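Local atomic coordinates of peptidase M28 (Shewanella amazonensis SB2B, PDB entry 3IIB), a protein that binds two zinc ions and probably acts as a metallo-carboxypeptidase or dipeptidase, working as a homodimer. Residues V92-G97 with L223-E228; R156-A161 with T194-A199. All coordinates share one frame; numbering follows the deposited sequence.

Contact 1. Residues V92-G97 with L223-E228; sequences VTALGG and LELGSE
Val92 and Ala94 face Leu223 and Leu225 across the interior of a mixed β-sheet that branches or curls. Strand 62-84 bonds edge to edge with both 88-94 and 220-242, yet within this contact 88-94 and 220-242 share no hydrogen bond and meet through side-chain packing. This topology is consistent with the protease-associated (PA) type of domain carried by many M28 peptidases. The absence of ladder bonding shows in the spacing: CA of Val92 lies 8.8 Å from CA of Leu223, narrowing to 6.6 Å between CA of Ala94 and CA of Leu225.

The backbones take their hydrogen bonds from other neighbours. Thr93 pairs with Ala200 of strand 198-201 and Leu223 with Leu106, while Leu225 N is bonded to the hydroxyl of Thr101. The carbonyl O of Ala94 has two donors, Thr184 OG1 and Arg75 NH1, so this carbonyl of a buried residue is satisfied by two side-chain donors. The Ala94 side chain is about 12 Å from that of the zinc ligand His402.

The apolar packing rests on two methyl contacts; the segments together bury 175 Å². Val92 sends out CG2, the branch anti to its own N, while CG1 takes the place between N and the carbonyl carbon (chi1 66°). CG2 meets CD1 of Leu223 at 4.1 Å, the two side chains crossing at a slant. Leu223 reaches this point because its CG extends trans to N (chi1 -179°), bringing CD1 back to the opposing strand. Two residues on, Leu225 points toward Ala94. Its CD2 lies 4.1 Å from Leu223 CD1 on its own strand, and the same methyl approaches Ala94 CB to 4.0 Å and the peptide N of Ala94 to 4.1 Å.

Contact 2. Residues R156-A161 with T194-A199; sequences RGAVAA and TAIPAA
This is a buried helix-against-sheet packing contact: Ala158 and Ala161, one turn apart on helix 145-163, rest on Ile196 and Ala198, where the chain enters strand 198-201. The helix comes close because small side chains meet at its inner face, CB of Ala158 lying 3.9 Å from CB of Ala198, with the two CA atoms 6.1 Å apart. Ile196 supplies the bulkier partner. Its CG1 sits between N and the carbonyl carbon (chi1 62°) and the chain then extends (chi2 169°), laying CG1 4.2 Å from Ala158 CB and carrying CD1 on to the next turn, 4.0 Å from Ala161 CB. CD1 also touches the carbonyl O of Ala158 at 3.6 Å.

Helix 145-163 is the connection of a β-α-β crossover between the parallel neighbours 131-134 and 168-172, and strand 198-201 extends that sheet on the far side of 168-172. Ile169 of the middle strand touches both Ala158 and Ala198. A valine in place of Ile196 lacks the CD1 methyl and would probably leave a gap against Ala161 and beside the Ala158 carbonyl.

The polar link is a single water. It lies 2.8 Å from Thr194 O and 3.0 Å from Ala158 O, the latter bond weak. With more acceptors nearby than it has protons, it probably shares its hydrogens among them.

Starting from the N terminus, the chain first lays down 92-97 at the end of strand 88-94. It then makes a 125-residue excursion before 223-228 returns to close contact 1. Contact 2 falls wholly within that excursion: helix segment 156-161 and segment 194-199 close a shorter loop of 32 residues, so the two loops nest and do not cross. Strand 198-201 joins them, since it neighbours strand 88-94 in the sheet. Leu95 N lies 2.9 Å from Ala198 O, a probable hydrogen bond, and Val92 CG2 packs 3.3 Å from Ala199 CB. Together, with centres about 12 Å apart, they tie helix 145-163 to strand 198-201 and strand 88-94 to 220-242, all three strands in one sheet.

Contact 1. Residues V92-G97 with L223-E228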
loop_
_atom_site.group_PDB
_atom_site.type_symbol
_atom_site.label_atom_id
_atom_site.label_comp_id
_atom_site.label_asym_id
_atom_site.label_seq_id
_atom_site.Cartn_x
_atom_site.Cartn_y
_atom_site.Cartn_z
ATOM N N VAL A 92 9.483 -4.784 -6.746
ATOM C CA VAL A 92 9.866 -6.188 -6.704
ATOM C C VAL A 92 10.465 -6.465 -5.338
ATOM O O VAL A 92 11.036 -5.577 -4.711
ATOM C CB VAL A 92 10.882 -6.512 -7.840
ATOM C CG1 VAL A 92 12.212 -5.792 -7.642
ATOM C CG2 VAL A 92 11.131 -7.987 -7.976
ATOM N N THR A 93 10.412 -7.724 -4.929
ATOM C CA THR A 93 11.222 -8.190 -3.816
ATOM C C THR A 93 11.705 -9.623 -4.071
ATOM O O THR A 93 11.012 -10.425 -4.691
ATOM C CB THR A 93 10.431 -8.097 -2.486
ATOM O OG1 THR A 93 11.349 -8.193 -1.387
ATOM C CG2 THR A 93 9.380 -9.188 -2.414
ATOM N N ALA A 94 12.886 -9.948 -3.564
ATOM C CA ALA A 94 13.412 -11.296 -3.689
ATOM C C ALA A 94 12.493 -12.235 -2.901
ATOM O O ALA A 94 12.002 -11.881 -1.805
ATOM C CB ALA A 94 14.862 -11.372 -3.108
ATOM N N LEU A 95 12.312 -13.434 -3.437
ATOM C CA LEU A 95 11.761 -14.530 -2.659
ATOM C C LEU A 95 12.788 -14.950 -1.631
ATOM O O LEU A 95 13.986 -14.889 -1.873
ATOM C CB LEU A 95 11.342 -15.699 -3.558
ATOM C CG LEU A 95 10.277 -15.331 -4.610
ATOM C CD1 LEU A 95 9.779 -16.626 -5.339
ATOM C CD2 LEU A 95 9.129 -14.526 -4.007
ATOM N N GLY A 96 12.300 -15.344 -0.451
ATOM C CA GLY A 96 13.164 -15.741 0.642
ATOM C C GLY A 96 14.073 -16.881 0.282
ATOM O O GLY A 96 13.621 -17.942 -0.061
ATOM N N GLY A 97 15.365 -16.652 0.386
ATOM C CA GLY A 97 16.349 -17.633 0.000
ATOM C C GLY A 97 16.878 -17.504 -1.422
ATOM O O GLY A 97 17.805 -18.238 -1.773
ATOM N N LEU A 223 16.333 -7.351 -13.999
ATOM C CA LEU A 223 16.160 -7.794 -12.616
ATOM C C LEU A 223 17.518 -7.828 -11.908
ATOM O O LEU A 223 18.494 -8.417 -12.405
ATOM C CB LEU A 223 15.553 -9.194 -12.562
ATOM C CG LEU A 223 15.285 -9.815 -11.189
ATOM C CD1 LEU A 223 14.238 -9.057 -10.344
ATOM C CD2 LEU A 223 14.836 -11.282 -11.394
ATOM N N GLU A 224 17.551 -7.185 -10.748
ATOM C CA GLU A 224 18.748 -7.114 -9.934
ATOM C C GLU A 224 18.339 -7.493 -8.543
ATOM O O GLU A 224 17.423 -6.871 -8.001
ATOM C CB GLU A 224 19.322 -5.701 -9.924
ATOM C CG GLU A 224 20.585 -5.606 -9.103
ATOM C CD GLU A 224 21.277 -4.271 -9.191
ATOM O OE1 GLU A 224 20.729 -3.327 -9.811
ATOM O OE2 GLU A 224 22.404 -4.205 -8.648
ATOM N N LEU A 225 18.999 -8.529 -8.001
ATOM C CA LEU A 225 18.793 -8.979 -6.639
ATOM C C LEU A 225 20.124 -9.183 -5.965
ATOM O O LEU A 225 21.023 -9.848 -6.493
ATOM C CB LEU A 225 18.005 -10.282 -6.556
ATOM C CG LEU A 225 16.614 -10.300 -7.189
ATOM C CD1 LEU A 225 16.090 -11.753 -7.195
ATOM C CD2 LEU A 225 15.612 -9.321 -6.506
ATOM N N GLY A 226 20.252 -8.573 -4.799
ATOM C CA GLY A 226 21.430 -8.756 -3.981
ATOM C C GLY A 226 20.907 -9.654 -2.868
ATOM O O GLY A 226 19.769 -9.514 -2.398
ATOM N N SER A 227 21.707 -10.604 -2.492
ATOM C CA SER A 227 21.399 -11.450 -1.352
ATOM C C SER A 227 22.689 -12.161 -1.010
ATOM O O SER A 227 23.619 -12.182 -1.831
ATOM C CB SER A 227 20.315 -12.478 -1.700
ATOM O OG SER A 227 20.850 -13.520 -2.518
ATOM N N GLU A 228 22.735 -12.735 0.192
ATOM C CA GLU A 228 23.912 -13.451 0.691
ATOM C C GLU A 228 23.447 -14.577 1.623
ATOM O O GLU A 228 22.509 -14.413 2.400
ATOM C CB GLU A 228 24.819 -12.495 1.466
ATOM C CG GLU A 228 26.124 -13.118 1.997
ATOM C CD GLU A 228 26.732 -12.374 3.195
ATOM O OE1 GLU A 228 26.017 -11.621 3.919
ATOM O OE2 GLU A 228 27.941 -12.584 3.425
#

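Contact 2. Residues R156-A161 with T194-A199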
loop_
_atom_site.group_PDB
_atom_site.type_symbol
_atom_site.label_atom_id
_atom_site.label_comp_id
_atom_site.label_asym_id
_atom_site.label_seq_id
_atom_site.Cartn_x
_atom_site.Cartn_y
_atom_site.Cartn_z
ATOM N N ARG A 156 7.862 -23.221 -5.215
ATOM C CA ARG A 156 8.437 -24.175 -6.178
ATOM C C ARG A 156 8.675 -23.696 -7.598
ATOM O O ARG A 156 9.184 -24.459 -8.430
ATOM C CB ARG A 156 7.524 -25.390 -6.192
ATOM C CG ARG A 156 7.487 -26.052 -4.811
ATOM C CD ARG A 156 7.107 -27.507 -4.889
ATOM N NE ARG A 156 5.729 -27.684 -5.316
ATOM C CZ ARG A 156 4.655 -27.517 -4.538
ATOM N NH1 ARG A 156 4.776 -27.133 -3.270
ATOM N NH2 ARG A 156 3.439 -27.726 -5.044
ATOM N N GLY A 157 8.331 -22.424 -7.868
ATOM C CA GLY A 157 8.409 -21.864 -9.204
ATOM C C GLY A 157 9.823 -21.790 -9.717
ATOM O O GLY A 157 10.062 -22.048 -10.869
ATOM N N ALA A 158 10.782 -21.401 -8.881
ATOM C CA ALA A 158 12.146 -21.247 -9.374
ATOM C C ALA A 158 12.718 -22.597 -9.857
ATOM O O ALA A 158 13.464 -22.663 -10.854
ATOM C CB ALA A 158 13.064 -20.568 -8.301
ATOM N N VAL A 159 12.362 -23.673 -9.173
ATOM C CA VAL A 159 12.795 -24.993 -9.608
ATOM C C VAL A 159 12.171 -25.353 -10.965
ATOM O O VAL A 159 12.869 -25.709 -11.916
ATOM C CB VAL A 159 12.491 -26.062 -8.583
ATOM C CG1 VAL A 159 12.778 -27.489 -9.182
ATOM C CG2 VAL A 159 13.293 -25.827 -7.316
ATOM N N ALA A 160 10.854 -25.219 -11.058
ATOM C CA ALA A 160 10.153 -25.573 -12.294
ATOM C C ALA A 160 10.641 -24.735 -13.485
ATOM O O ALA A 160 10.791 -25.257 -14.586
ATOM C CB ALA A 160 8.629 -25.420 -12.099
ATOM N N ALA A 161 10.907 -23.449 -13.260
ATOM C CA ALA A 161 11.383 -22.583 -14.320
ATOM C C ALA A 161 12.794 -22.969 -14.759
ATOM O O ALA A 161 13.071 -23.064 -15.940
ATOM C CB ALA A 161 11.347 -21.126 -13.885
ATOM N N THR A 194 19.837 -26.278 -11.165
ATOM C CA THR A 194 20.467 -24.949 -11.068
ATOM C C THR A 194 19.562 -23.927 -10.360
ATOM O O THR A 194 18.416 -23.689 -10.770
ATOM C CB THR A 194 20.888 -24.416 -12.437
ATOM O OG1 THR A 194 21.886 -25.286 -12.966
ATOM C CG2 THR A 194 21.470 -22.971 -12.356
ATOM N N ALA A 195 20.086 -23.345 -9.285
ATOM C CA ALA A 195 19.418 -22.245 -8.576
ATOM C C ALA A 195 19.412 -21.005 -9.460
ATOM O O ALA A 195 20.411 -20.668 -10.109
ATOM C CB ALA A 195 20.131 -21.943 -7.223
ATOM N N ILE A 196 18.241 -20.378 -9.569
ATOM C CA ILE A 196 18.122 -19.146 -10.330
ATOM C C ILE A 196 17.500 -18.022 -9.452
ATOM O O ILE A 196 16.757 -18.311 -8.517
ATOM C CB ILE A 196 17.303 -19.356 -11.648
ATOM C CG1 ILE A 196 15.880 -19.809 -11.310
ATOM C CG2 ILE A 196 18.094 -20.289 -12.648
ATOM C CD1 ILE A 196 14.879 -19.794 -12.524
ATOM N N PRO A 197 17.805 -16.750 -9.763
ATOM C CA PRO A 197 17.173 -15.628 -9.067
ATOM C C PRO A 197 15.654 -15.667 -9.184
ATOM O O PRO A 197 15.116 -15.987 -10.238
ATOM C CB PRO A 197 17.734 -14.401 -9.767
ATOM C CG PRO A 197 18.902 -14.843 -10.479
ATOM C CD PRO A 197 18.703 -16.277 -10.828
ATOM N N ALA A 198 14.982 -15.312 -8.097
ATOM C CA ALA A 198 13.543 -15.497 -7.962
ATOM C C ALA A 198 12.985 -14.312 -7.171
ATOM O O ALA A 198 13.455 -14.060 -6.071
ATOM C CB ALA A 198 13.241 -16.795 -7.197
ATOM N N ALA A 199 11.989 -13.617 -7.736
ATOM C CA ALA A 199 11.421 -12.424 -7.153
ATOM C C ALA A 199 9.919 -12.403 -7.351
ATOM O O ALA A 199 9.396 -13.048 -8.257
ATOM C CB ALA A 199 12.041 -11.197 -7.790
HETATM O O HOH W 1 16.028 -23.206 -9.474
#